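Local coordinates for Blr3880 protein (PDB 2OOD) that probably catalyses the zinc-dependent hydrolytic deamination of guanine to xanthine and ammonia, at residues L215-Q220 with E260-V265; G7-F12 with H33-M38; F75-I80 with F333-V338; G413-Q418 with M445-D450. All coordinates share one frame; numbering follows the deposited sequence.

Contact 1: L215-Q220 with E260-V265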
loop_
_atom_site.group_PDB
_atom_site.type_symbol
_atom_site.label_atom_id
_atom_site.label_comp_id
_atom_site.label_asym_id
_atom_site.label_seq_id
_atom_site.Cartn_x
_atom_site.Cartn_y
_atom_site.Cartn_z
ATOM N N LEU A 215 18.986 14.635 29.038
ATOM C CA LEU A 215 17.789 15.013 28.300
ATOM C C LEU A 215 16.584 14.228 28.823
ATOM O O LEU A 215 15.504 14.783 29.008
ATOM C CB LEU A 215 17.982 14.746 26.806
ATOM C CG LEU A 215 16.794 15.076 25.899
ATOM C CD1 LEU A 215 16.427 16.533 26.064
ATOM C CD2 LEU A 215 17.147 14.771 24.451
ATOM N N LEU A 216 16.771 12.937 29.073
ATOM C CA LEU A 216 15.672 12.125 29.578
ATOM C C LEU A 216 15.377 12.489 31.026
ATOM O O LEU A 216 14.239 12.367 31.482
ATOM C CB LEU A 216 16.003 10.635 29.470
ATOM C CG LEU A 216 16.024 10.074 28.047
ATOM C CD1 LEU A 216 16.502 8.635 28.069
ATOM C CD2 LEU A 216 14.639 10.165 27.446
ATOM N N LYS A 217 16.399 12.936 31.751
ATOM C CA LYS A 217 16.194 13.319 33.144
ATOM C C LYS A 217 15.373 14.618 33.144
ATOM O O LYS A 217 14.571 14.873 34.053
ATOM C CB LYS A 217 17.541 13.512 33.859
ATOM C CG LYS A 217 17.406 13.513 35.382
ATOM C CD LYS A 217 18.760 13.578 36.114
ATOM C CE LYS A 217 19.474 12.202 36.213
ATOM N NZ LYS A 217 20.055 11.667 34.925
ATOM N N ALA A 218 15.569 15.421 32.099
ATOM C CA ALA A 218 14.847 16.674 31.938
ATOM C C ALA A 218 13.366 16.367 31.671
ATOM O O ALA A 218 12.473 17.017 32.232
ATOM C CB ALA A 218 15.440 17.470 30.775
ATOM N N CYS A 219 13.114 15.376 30.815
ATOM C CA CYS A 219 11.747 14.976 30.487
ATOM C C CYS A 219 11.080 14.490 31.756
ATOM O O CYS A 219 9.892 14.718 31.973
ATOM C CB CYS A 219 11.738 13.844 29.459
ATOM S SG CYS A 219 12.416 14.294 27.856
ATOM N N GLN A 220 11.858 13.807 32.586
ATOM C CA GLN A 220 11.360 13.284 33.847
ATOM C C GLN A 220 10.901 14.461 34.699
ATOM O O GLN A 220 9.781 14.454 35.222
ATOM C CB GLN A 220 12.464 12.504 34.562
ATOM C CG GLN A 220 12.099 12.035 35.954
ATOM C CD GLN A 220 13.205 11.206 36.591
ATOM O OE1 GLN A 220 14.398 11.518 36.451
ATOM N NE2 GLN A 220 12.817 10.152 37.304
ATOM N N GLU A 260 11.626 3.738 31.571
ATOM C CA GLU A 260 11.115 3.487 32.917
ATOM C C GLU A 260 12.094 4.040 33.950
ATOM O O GLU A 260 11.699 4.477 35.032
ATOM C CB GLU A 260 10.924 1.990 33.150
ATOM C CG GLU A 260 9.786 1.371 32.377
ATOM C CD GLU A 260 9.842 -0.145 32.394
ATOM O OE1 GLU A 260 10.864 -0.706 31.928
ATOM O OE2 GLU A 260 8.869 -0.773 32.867
ATOM N N LYS A 261 13.375 4.016 33.608
ATOM C CA LYS A 261 14.411 4.522 34.497
ATOM C C LYS A 261 14.108 5.970 34.847
ATOM O O LYS A 261 14.573 6.480 35.862
ATOM C CB LYS A 261 15.787 4.428 33.818
ATOM C CG LYS A 261 16.931 5.108 34.579
ATOM C CD LYS A 261 18.236 5.118 33.772
ATOM C CE LYS A 261 19.350 5.857 34.518
ATOM N NZ LYS A 261 20.570 6.155 33.687
ATOM N N PHE A 262 13.311 6.630 34.013
ATOM C CA PHE A 262 12.977 8.026 34.246
ATOM C C PHE A 262 11.489 8.297 34.455
ATOM O O PHE A 262 11.027 9.416 34.246
ATOM C CB PHE A 262 13.495 8.867 33.086
ATOM C CG PHE A 262 14.986 8.801 32.913
ATOM C CD1 PHE A 262 15.822 9.659 33.626
ATOM C CD2 PHE A 262 15.561 7.884 32.035
ATOM C CE1 PHE A 262 17.217 9.605 33.463
ATOM C CE2 PHE A 262 16.952 7.822 31.867
ATOM C CZ PHE A 262 17.778 8.685 32.582
ATOM N N ASP A 263 10.748 7.277 34.874
ATOM C CA ASP A 263 9.306 7.395 35.130
ATOM C C ASP A 263 8.470 7.956 33.982
ATOM O O ASP A 263 7.433 8.580 34.220
ATOM C CB ASP A 263 9.045 8.260 36.365
ATOM C CG ASP A 263 9.780 7.765 37.586
ATOM O OD1 ASP A 263 9.603 6.579 37.947
ATOM O OD2 ASP A 263 10.533 8.567 38.182
ATOM N N LEU A 264 8.908 7.738 32.748
ATOM C CA LEU A 264 8.164 8.230 31.602
ATOM C C LEU A 264 7.035 7.270 31.210
ATOM O O LEU A 264 6.020 7.694 30.653
ATOM C CB LEU A 264 9.106 8.430 30.417
ATOM C CG LEU A 264 10.232 9.438 30.635
ATOM C CD1 LEU A 264 11.078 9.545 29.372
ATOM C CD2 LEU A 264 9.641 10.789 30.997
ATOM N N VAL A 265 7.202 5.983 31.505
ATOM C CA VAL A 265 6.190 4.996 31.144
ATOM C C VAL A 265 5.021 4.941 32.109
ATOM O O VAL A 265 5.196 4.755 33.310
ATOM C CB VAL A 265 6.788 3.577 31.027
ATOM C CG1 VAL A 265 5.698 2.580 30.689
ATOM C CG2 VAL A 265 7.856 3.560 29.957
HETATM O O HOH W 1 20.704 8.738 35.058
#

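Contact 2: G7-F12 with H33-M38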
loop_
_atom_site.group_PDB
_atom_site.type_symbol
_atom_site.label_atom_id
_atom_site.label_comp_id
_atom_site.label_asym_id
_atom_site.label_seq_id
_atom_site.Cartn_x
_atom_site.Cartn_y
_atom_site.Cartn_z
ATOM N N GLY A 7 -27.884 20.134 13.123
ATOM C CA GLY A 7 -28.109 18.706 13.182
ATOM C C GLY A 7 -27.701 17.999 11.906
ATOM O O GLY A 7 -28.180 18.330 10.816
ATOM N N ILE A 8 -26.818 17.014 12.036
ATOM C CA ILE A 8 -26.348 16.273 10.877
ATOM C C ILE A 8 -27.153 15.000 10.680
ATOM O O ILE A 8 -27.352 14.221 11.615
ATOM C CB ILE A 8 -24.848 15.916 11.008
ATOM C CG1 ILE A 8 -23.998 17.186 10.921
ATOM C CG2 ILE A 8 -24.439 14.967 9.896
ATOM C CD1 ILE A 8 -24.134 18.102 12.100
ATOM N N ARG A 9 -27.613 14.794 9.453
ATOM C CA ARG A 9 -28.404 13.623 9.131
ATOM C C ARG A 9 -27.764 12.769 8.047
ATOM O O ARG A 9 -27.151 13.292 7.115
ATOM C CB ARG A 9 -29.792 14.048 8.668
ATOM C CG ARG A 9 -30.649 12.896 8.217
ATOM C CD ARG A 9 -31.959 13.377 7.650
ATOM N NE ARG A 9 -32.826 12.257 7.308
ATOM C CZ ARG A 9 -34.123 12.369 7.050
ATOM N NH1 ARG A 9 -34.705 13.556 7.092
ATOM N NH2 ARG A 9 -34.838 11.292 6.759
ATOM N N GLY A 10 -27.933 11.454 8.173
ATOM C CA GLY A 10 -27.389 10.526 7.197
ATOM C C GLY A 10 -27.071 9.181 7.824
ATOM O O GLY A 10 -27.459 8.909 8.965
ATOM N N THR A 11 -26.371 8.333 7.071
ATOM C CA THR A 11 -25.968 7.012 7.554
ATOM C C THR A 11 -24.734 7.114 8.474
ATOM O O THR A 11 -23.670 7.585 8.058
ATOM C CB THR A 11 -25.628 6.089 6.378
ATOM O OG1 THR A 11 -26.743 6.029 5.483
ATOM C CG2 THR A 11 -25.306 4.691 6.877
ATOM N N PHE A 12 -24.889 6.664 9.716
ATOM C CA PHE A 12 -23.821 6.713 10.711
ATOM C C PHE A 12 -23.291 5.335 11.124
ATOM O O PHE A 12 -24.049 4.366 11.211
ATOM C CB PHE A 12 -24.320 7.432 11.963
ATOM C CG PHE A 12 -24.446 8.913 11.807
ATOM C CD1 PHE A 12 -23.343 9.734 11.987
ATOM C CD2 PHE A 12 -25.669 9.496 11.490
ATOM C CE1 PHE A 12 -23.452 11.125 11.859
ATOM C CE2 PHE A 12 -25.791 10.889 11.359
ATOM C CZ PHE A 12 -24.677 11.699 11.545
ATOM N N HIS A 33 -26.696 3.328 12.184
ATOM C CA HIS A 33 -27.944 4.058 11.979
ATOM C C HIS A 33 -28.046 4.318 10.489
ATOM O O HIS A 33 -27.308 5.144 9.965
ATOM C CB HIS A 33 -27.923 5.400 12.713
ATOM C CG HIS A 33 -28.157 5.287 14.186
ATOM N ND1 HIS A 33 -29.307 4.744 14.715
ATOM C CD2 HIS A 33 -27.386 5.640 15.243
ATOM C CE1 HIS A 33 -29.235 4.766 16.034
ATOM N NE2 HIS A 33 -28.080 5.304 16.380
ATOM N N GLN A 34 -28.935 3.609 9.797
ATOM C CA GLN A 34 -29.084 3.822 8.361
ATOM C C GLN A 34 -29.521 5.257 8.090
ATOM O O GLN A 34 -29.103 5.864 7.102
ATOM C CB GLN A 34 -30.111 2.874 7.759
ATOM C CG GLN A 34 -30.251 3.072 6.265
ATOM C CD GLN A 34 -31.276 2.145 5.633
ATOM O OE1 GLN A 34 -31.249 0.922 5.834
ATOM N NE2 GLN A 34 -32.186 2.724 4.854
ATOM N N ASP A 35 -30.366 5.788 8.974
ATOM C CA ASP A 35 -30.864 7.159 8.861
ATOM C C ASP A 35 -30.915 7.787 10.253
ATOM O O ASP A 35 -31.945 7.739 10.929
ATOM C CB ASP A 35 -32.259 7.166 8.226
ATOM C CG ASP A 35 -32.862 8.564 8.156
ATOM O OD1 ASP A 35 -32.134 9.517 7.803
ATOM O OD2 ASP A 35 -34.070 8.716 8.444
ATOM N N GLY A 36 -29.805 8.376 10.681
ATOM C CA GLY A 36 -29.768 8.967 12.003
ATOM C C GLY A 36 -29.558 10.462 11.996
ATOM O O GLY A 36 -29.290 11.066 10.954
ATOM N N LEU A 37 -29.671 11.062 13.175
ATOM C CA LEU A 37 -29.504 12.496 13.319
ATOM C C LEU A 37 -28.633 12.819 14.521
ATOM O O LEU A 37 -28.832 12.299 15.618
ATOM C CB LEU A 37 -30.870 13.169 13.475
ATOM C CG LEU A 37 -30.893 14.676 13.756
ATOM C CD1 LEU A 37 -30.297 15.432 12.581
ATOM C CD2 LEU A 37 -32.324 15.126 14.004
HETATM N N MSE A 38 -27.654 13.682 14.303
HETATM C CA MSE A 38 -26.752 14.090 15.362
HETATM C C MSE A 38 -26.954 15.587 15.570
HETATM O O MSE A 38 -26.831 16.375 14.633
HETATM C CB MSE A 38 -25.308 13.789 14.952
HETATM C CG MSE A 38 -24.261 14.130 15.996
HETATM SE SE MSE A 38 -22.457 13.566 15.391
HETATM C CE MSE A 38 -21.817 15.251 14.584
#

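Contact 3: F75-I80 with F333-V338. With ZN (zinc ion), chain B.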
loop_
_atom_site.group_PDB
_atom_site.type_symbol
_atom_site.label_atom_id
_atom_site.label_comp_id
_atom_site.label_asym_id
_atom_site.label_seq_id
_atom_site.Cartn_x
_atom_site.Cartn_y
_atom_site.Cartn_z
ATOM N N PHE A 75 -10.828 10.448 12.105
ATOM C CA PHE A 75 -9.719 9.537 12.346
ATOM C C PHE A 75 -8.634 10.097 13.252
ATOM O O PHE A 75 -8.234 11.245 13.109
ATOM C CB PHE A 75 -9.105 9.102 11.018
ATOM C CG PHE A 75 -10.096 8.491 10.069
ATOM C CD1 PHE A 75 -11.184 7.762 10.549
ATOM C CD2 PHE A 75 -9.946 8.634 8.694
ATOM C CE1 PHE A 75 -12.106 7.186 9.678
ATOM C CE2 PHE A 75 -10.869 8.056 7.811
ATOM C CZ PHE A 75 -11.948 7.334 8.312
ATOM N N ILE A 76 -8.167 9.275 14.187
ATOM C CA ILE A 76 -7.117 9.669 15.118
ATOM C C ILE A 76 -5.812 9.084 14.582
ATOM O O ILE A 76 -5.724 7.895 14.289
ATOM C CB ILE A 76 -7.335 9.081 16.536
ATOM C CG1 ILE A 76 -8.796 9.209 16.962
ATOM C CG2 ILE A 76 -6.453 9.812 17.541
ATOM C CD1 ILE A 76 -9.201 10.584 17.347
ATOM N N ASP A 77 -4.800 9.926 14.459
ATOM C CA ASP A 77 -3.493 9.511 13.962
ATOM C C ASP A 77 -2.535 9.767 15.125
ATOM O O ASP A 77 -2.226 10.908 15.446
ATOM C CB ASP A 77 -3.157 10.365 12.724
ATOM C CG ASP A 77 -1.716 10.254 12.281
ATOM O OD1 ASP A 77 -0.823 10.407 13.129
ATOM O OD2 ASP A 77 -1.465 10.043 11.080
ATOM N N GLY A 78 -2.080 8.705 15.770
ATOM C CA GLY A 78 -1.205 8.886 16.912
ATOM C C GLY A 78 0.284 9.013 16.680
ATOM O O GLY A 78 1.046 8.860 17.624
ATOM N N HIS A 79 0.726 9.317 15.465
ATOM C CA HIS A 79 2.158 9.408 15.241
ATOM C C HIS A 79 2.586 9.990 13.897
ATOM O O HIS A 79 2.821 9.232 12.960
ATOM C CB HIS A 79 2.751 8.010 15.385
ATOM C CG HIS A 79 4.235 7.988 15.568
ATOM N ND1 HIS A 79 4.824 7.710 16.779
ATOM C CD2 HIS A 79 5.248 8.181 14.692
ATOM C CE1 HIS A 79 6.139 7.728 16.641
ATOM N NE2 HIS A 79 6.421 8.012 15.384
ATOM N N ILE A 80 2.683 11.316 13.796
ATOM C CA ILE A 80 3.141 11.967 12.557
ATOM C C ILE A 80 4.283 12.900 12.897
ATOM O O ILE A 80 4.440 13.305 14.041
ATOM C CB ILE A 80 2.069 12.844 11.843
ATOM C CG1 ILE A 80 0.770 12.851 12.631
ATOM C CG2 ILE A 80 1.863 12.380 10.412
ATOM C CD1 ILE A 80 0.852 13.663 13.890
ATOM N N PHE A 333 -0.542 9.848 4.058
ATOM C CA PHE A 333 -1.089 10.753 5.067
ATOM C C PHE A 333 -2.419 10.273 5.635
ATOM O O PHE A 333 -2.820 10.685 6.719
ATOM C CB PHE A 333 -1.302 12.151 4.482
ATOM C CG PHE A 333 -0.271 13.158 4.903
ATOM C CD1 PHE A 333 0.901 13.329 4.174
ATOM C CD2 PHE A 333 -0.473 13.942 6.031
ATOM C CE1 PHE A 333 1.852 14.267 4.567
ATOM C CE2 PHE A 333 0.476 14.881 6.430
ATOM C CZ PHE A 333 1.634 15.041 5.698
ATOM N N SER A 334 -3.106 9.405 4.905
ATOM C CA SER A 334 -4.405 8.922 5.347
ATOM C C SER A 334 -4.407 7.670 6.216
ATOM O O SER A 334 -3.638 6.741 5.985
ATOM C CB SER A 334 -5.292 8.676 4.134
ATOM O OG SER A 334 -6.601 8.339 4.546
HETATM N N MSE A 335 -5.286 7.647 7.215
HETATM C CA MSE A 335 -5.411 6.491 8.091
HETATM C C MSE A 335 -6.039 5.334 7.318
HETATM O O MSE A 335 -5.957 4.179 7.733
HETATM C CB MSE A 335 -6.271 6.820 9.306
HETATM C CG MSE A 335 -5.633 7.810 10.251
HETATM SE SE MSE A 335 -3.820 7.285 10.739
HETATM C CE MSE A 335 -4.245 5.692 11.788
ATOM N N ILE A 336 -6.670 5.648 6.193
ATOM C CA ILE A 336 -7.279 4.624 5.364
ATOM C C ILE A 336 -6.154 3.834 4.702
ATOM O O ILE A 336 -6.237 2.615 4.570
ATOM C CB ILE A 336 -8.178 5.256 4.287
ATOM C CG1 ILE A 336 -9.345 5.972 4.956
ATOM C CG2 ILE A 336 -8.708 4.200 3.343
ATOM C CD1 ILE A 336 -10.216 6.699 3.983
ATOM N N SER A 337 -5.098 4.534 4.294
ATOM C CA SER A 337 -3.948 3.899 3.662
ATOM C C SER A 337 -3.173 3.114 4.703
ATOM O O SER A 337 -2.563 2.092 4.394
ATOM C CB SER A 337 -3.030 4.947 3.040
ATOM O OG SER A 337 -3.666 5.612 1.966
ATOM N N VAL A 338 -3.193 3.605 5.938
ATOM C CA VAL A 338 -2.511 2.944 7.043
ATOM C C VAL A 338 -3.187 1.606 7.324
ATOM O O VAL A 338 -2.510 0.616 7.602
ATOM C CB VAL A 338 -2.552 3.802 8.332
ATOM C CG1 VAL A 338 -2.119 2.975 9.527
ATOM C CG2 VAL A 338 -1.649 5.009 8.178
HETATM ZN ZN ZN B . 8.168 8.608 14.188
HETATM O O HOH W 2 -3.282 10.808 9.536
HETATM O O HOH W 3 8.506 8.691 11.658
#

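Contact 4: G413-Q418 with M445-D450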
loop_
_atom_site.group_PDB
_atom_site.type_symbol
_atom_site.label_atom_id
_atom_site.label_comp_id
_atom_site.label_asym_id
_atom_site.label_seq_id
_atom_site.Cartn_x
_atom_site.Cartn_y
_atom_site.Cartn_z
ATOM N N GLY A 413 -15.606 5.770 -3.691
ATOM C CA GLY A 413 -14.373 6.442 -4.057
ATOM C C GLY A 413 -13.168 5.528 -4.143
ATOM O O GLY A 413 -13.103 4.506 -3.461
ATOM N N GLY A 414 -12.208 5.900 -4.983
ATOM C CA GLY A 414 -11.014 5.094 -5.134
ATOM C C GLY A 414 -10.802 4.687 -6.572
ATOM O O GLY A 414 -11.380 5.279 -7.474
ATOM N N GLN A 415 -9.971 3.674 -6.789
ATOM C CA GLN A 415 -9.687 3.192 -8.135
ATOM C C GLN A 415 -10.982 2.844 -8.870
ATOM O O GLN A 415 -12.030 2.653 -8.250
ATOM C CB GLN A 415 -8.767 1.966 -8.069
ATOM C CG GLN A 415 -9.377 0.772 -7.351
ATOM C CD GLN A 415 -8.399 -0.362 -7.160
ATOM O OE1 GLN A 415 -7.737 -0.786 -8.098
ATOM N NE2 GLN A 415 -8.309 -0.864 -5.938
ATOM N N LEU A 416 -10.893 2.761 -10.193
ATOM C CA LEU A 416 -12.030 2.458 -11.055
ATOM C C LEU A 416 -12.865 1.248 -10.645
ATOM O O LEU A 416 -14.085 1.253 -10.802
ATOM C CB LEU A 416 -11.543 2.240 -12.491
ATOM C CG LEU A 416 -12.160 3.061 -13.624
ATOM C CD1 LEU A 416 -11.956 2.327 -14.938
ATOM C CD2 LEU A 416 -13.638 3.268 -13.366
ATOM N N ALA A 417 -12.209 0.210 -10.132
ATOM C CA ALA A 417 -12.883 -1.028 -9.740
ATOM C C ALA A 417 -13.807 -0.970 -8.532
ATOM O O ALA A 417 -14.643 -1.854 -8.355
ATOM C CB ALA A 417 -11.846 -2.120 -9.525
ATOM N N GLN A 418 -13.661 0.057 -7.702
ATOM C CA GLN A 418 -14.472 0.192 -6.492
ATOM C C GLN A 418 -15.977 0.021 -6.547
ATOM O O GLN A 418 -16.532 -0.853 -5.882
ATOM C CB GLN A 418 -14.214 1.534 -5.810
ATOM C CG GLN A 418 -13.346 1.476 -4.584
ATOM C CD GLN A 418 -13.987 0.758 -3.410
ATOM O OE1 GLN A 418 -14.510 -0.352 -3.539
ATOM N NE2 GLN A 418 -13.925 1.387 -2.246
HETATM N N MSE A 445 -11.107 0.571 2.967
HETATM C CA MSE A 445 -9.749 0.279 3.430
HETATM C C MSE A 445 -8.841 -0.343 2.373
HETATM O O MSE A 445 -7.762 0.171 2.081
HETATM C CB MSE A 445 -9.774 -0.720 4.589
HETATM C CG MSE A 445 -10.166 -0.218 5.952
HETATM SE SE MSE A 445 -10.286 -1.780 7.148
HETATM C CE MSE A 445 -10.602 -0.867 8.844
HETATM N N MSE A 446 -9.287 -1.470 1.821
HETATM C CA MSE A 446 -8.501 -2.236 0.861
HETATM C C MSE A 446 -8.608 -1.914 -0.626
HETATM O O MSE A 446 -7.624 -2.054 -1.349
HETATM C CB MSE A 446 -8.786 -3.727 1.053
HETATM C CG MSE A 446 -8.812 -4.191 2.500
HETATM SE SE MSE A 446 -7.200 -3.753 3.520
HETATM C CE MSE A 446 -5.873 -4.675 2.415
ATOM N N VAL A 447 -9.780 -1.507 -1.105
ATOM C CA VAL A 447 -9.912 -1.206 -2.526
ATOM C C VAL A 447 -9.836 0.282 -2.839
ATOM O O VAL A 447 -9.500 0.662 -3.961
ATOM C CB VAL A 447 -11.220 -1.770 -3.102
ATOM C CG1 VAL A 447 -11.227 -1.627 -4.603
ATOM C CG2 VAL A 447 -11.363 -3.219 -2.720
ATOM N N GLY A 448 -10.138 1.120 -1.848
ATOM C CA GLY A 448 -10.086 2.559 -2.050
ATOM C C GLY A 448 -8.904 3.223 -1.360
ATOM O O GLY A 448 -7.952 2.549 -0.966
ATOM N N ASP A 449 -8.958 4.547 -1.244
ATOM C CA ASP A 449 -7.921 5.340 -0.579
ATOM C C ASP A 449 -8.501 6.667 -0.083
ATOM O O ASP A 449 -9.673 6.708 0.295
ATOM C CB ASP A 449 -6.713 5.578 -1.498
ATOM C CG ASP A 449 -7.105 5.977 -2.906
ATOM O OD1 ASP A 449 -8.031 6.798 -3.048
ATOM O OD2 ASP A 449 -6.474 5.480 -3.869
ATOM N N ASP A 450 -7.726 7.752 -0.072
ATOM C CA ASP A 450 -8.294 8.999 0.439
ATOM C C ASP A 450 -9.404 9.595 -0.425
ATOM O O ASP A 450 -10.121 10.492 0.022
ATOM C CB ASP A 450 -7.206 10.055 0.744
ATOM C CG ASP A 450 -6.509 10.592 -0.494
ATOM O OD1 ASP A 450 -7.183 10.990 -1.469
ATOM O OD2 ASP A 450 -5.264 10.643 -0.479
HETATM O O HOH W 4 -8.049 3.018 -4.711
#

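Contact 1: L215-Q220 with E260-V265
The Schellman motif that ends helix 255-260 presents Phe262, Asp263 and Leu264 to one flank of helix 213-225, where Leu216, Lys217, Cys219 and Gln220 receive them. Asp263 is the C-prime residue, with positive phi; glycine is the commonest choice there, but an aspartate adds a polar group that can reach the neighbouring helix. Phe262 fills the middle of the contact. Leu216 CB stands over the centre of its ring, 3.8 Å from the centroid, a CH-pi contact, while Lys261 CG lies over the opposite face, toward the rim. The flat ring thus suits a slot between two aliphatic groups. In the ring plane, Lys217 NZ comes to 3.8 Å from Phe262 CE1 at the edge. Gln220 passes the ring at about a right angle: CG anti to the backbone N (chi1 174°) and an extended chain carry the amide past Phe262 O to the carboxylate, where NE2 donates to Asp263 OD2 at 2.9 Å. This bond is bent (143°) and enters from above the carboxylate plane. Water 1 accepts from both Lys217 NZ and Lys261 NZ, whose like charges lie 5.7 Å apart; Asp251, in a salt bridge with Lys261, probably eases their repulsion. Deeper in, Leu264 CD2 meets Cys219 CB at 4.0 Å. Behind this layer, Leu216 packs on Val258 of helix 255-260 and Pro205 of strand 199-205, and Cys219 on Ile203 and on Phe182 of helix 179-193.

Contact 2: G7-F12 with H33-M38
The Phe12 ring receives Gly36 O at its edge, in plane, 3.5 Å from CE2, while Met38 CB approaches CZ obliquely at 4.0 Å and the selenium of this selenomethionine makes a Met-aromatic contact. Phe48 and Phe398 add edge-to-face contacts to the same ring. The other flat group, the Arg9 guanidinium, meets Asp35 OD1 at its edge and has Tyr51 as a cation-pi partner. Arg9 NE donates to the syn lone pair of Asp35 OD1 at 2.9 Å, and weaker NH2 bonds to both oxygens complete the salt bridge, the two planes 31° apart. Arg9 suits the place because an extended chain is long enough to bring its guanidinium from the sheet face to the carboxylate at the turn. An alanine here would probably leave the Asp35 carboxylate without its charged mate and Tyr51 without its cation. Between the backbones, antiparallel pairing runs from Ile8-Met38 through Gly10-Gly36, then shifts by one residue at a beta bulge before Phe12-His33. Gly10 has backbone angles (phi 151°) that few residues but glycine adopt. The chemistry implies a division of labour: paired backbone groups on both sides of the corner satisfy one another, aromatic and selenomethionine groups fill one face, and from the face of Arg9 and Leu37 a salt bridge reaches over to Asp35.

Contact 3: F75-I80 with F333-V338
The zinc site of this amidohydrolase barrel begins on strand 70-81, whose His79 and His81 form the His-X-His metal motif of the family; the first half of segment 75-80, Phe75 to Asp77, rests on Met335 and Ile336 at the start of helix 335-352. Met335, present as selenomethionine, carries most of the packing. Its bent chain slides past Phe75 in the opposite direction, CG lying 3.8 Å from Phe75 CB, and then turns along the strand so that SE comes 3.6 Å from Asp77 OD2 and CE the same distance from Ile76 O. A flexible, unbranched side chain suits this path. Ile336 CG1 meets Phe75 CE2 at 3.8 Å. Ser334 is the N-cap, its OG accepting from Ile336 N; a small hydroxyl is apt for that place.

Asp77 makes an Asx turn: with CG anti to the backbone N (chi1 168°), OD1 accepts from His79 N at 3.0 Å, a nearly straight bond (160°) on the anti side, tilted out of the carboxylate plane. OD2 is held by Thr325 OG1 and by water 2, which also donates to Phe333 O at 2.9 Å, bridging the segments. His79 NE2 binds zinc at 2.2 Å, alongside His81, His234, Asp326 and water 3, and His79 also touches the bound guanine. Asp77 is therefore a second-shell residue: its carboxylate, fixed at both oxygens, grips the backbone of a metal ligand, which is likely to steady the histidine, and its buried charge is probably offset by these polar partners.

Contact 4: G413-Q418 with M445-D450
Gln415 and Val447 meet at about a right angle where helix 434-447 ends against a loop that forms a type I beta turn, Gln415 to Gln418, at the interface with the second subunit. Gln415 CG takes the crowded position between backbone N and carbonyl carbon (chi1 63°), and from there an extended chain runs across the helix end. Gln415 NE2 donates to Val447 O at 2.8 Å, nearly straight (160°), on a lone pair and in the carbonyl plane. A glutamine is apt because its amide can donate and accept at once: NE2 also bonds Asn331 O of the second subunit, and OE1 accepts from Phe333 N of that subunit. An alanine here would probably leave Val447 O without its amide donor and Phe333 N of the second subunit without its acceptor. Val447 is turned so that CB and CG1 face Gln418, whose chain bends at chi2, bringing CD toward Val447; Gln418 OE1 lies 3.6 Å from Val447 CB. A compact branched residue fits between the two amides. Gly414 sits against Gly448, their CA atoms 4.1 Å apart, and a CB on Gly414 would collide with it. Arg451 pairs with the Asp449 carboxylate, whose OD1 lies 4.0 Å from Gly414 CA. Water 4 joins the segments, accepting from Gln415 N at 2.9 Å and donating to Val447 O and to Asp449 OD2, the last at 3.0 Å.

How the contacts relate
Contact 3 is the one that carries a zinc ligand, and it lies near the middle of the chain. Contact 4, with centres about 17 Å away, touches it directly: Ile336 CD1 packs on Asp449 O at 3.7 Å. The two are also joined between subunits, since Gln415 of one copy bonds Phe333 of the other. Contact 2 is connected to contact 3 through strand 11-15, which pairs with strand 70-81, their centres about 25 Å apart. Contact 1 lies across the chain's centre from contacts 2 and 4, yet its Leu216 side chain is about 10 Å from that of zinc-binding His234 and about 12 Å from guanine.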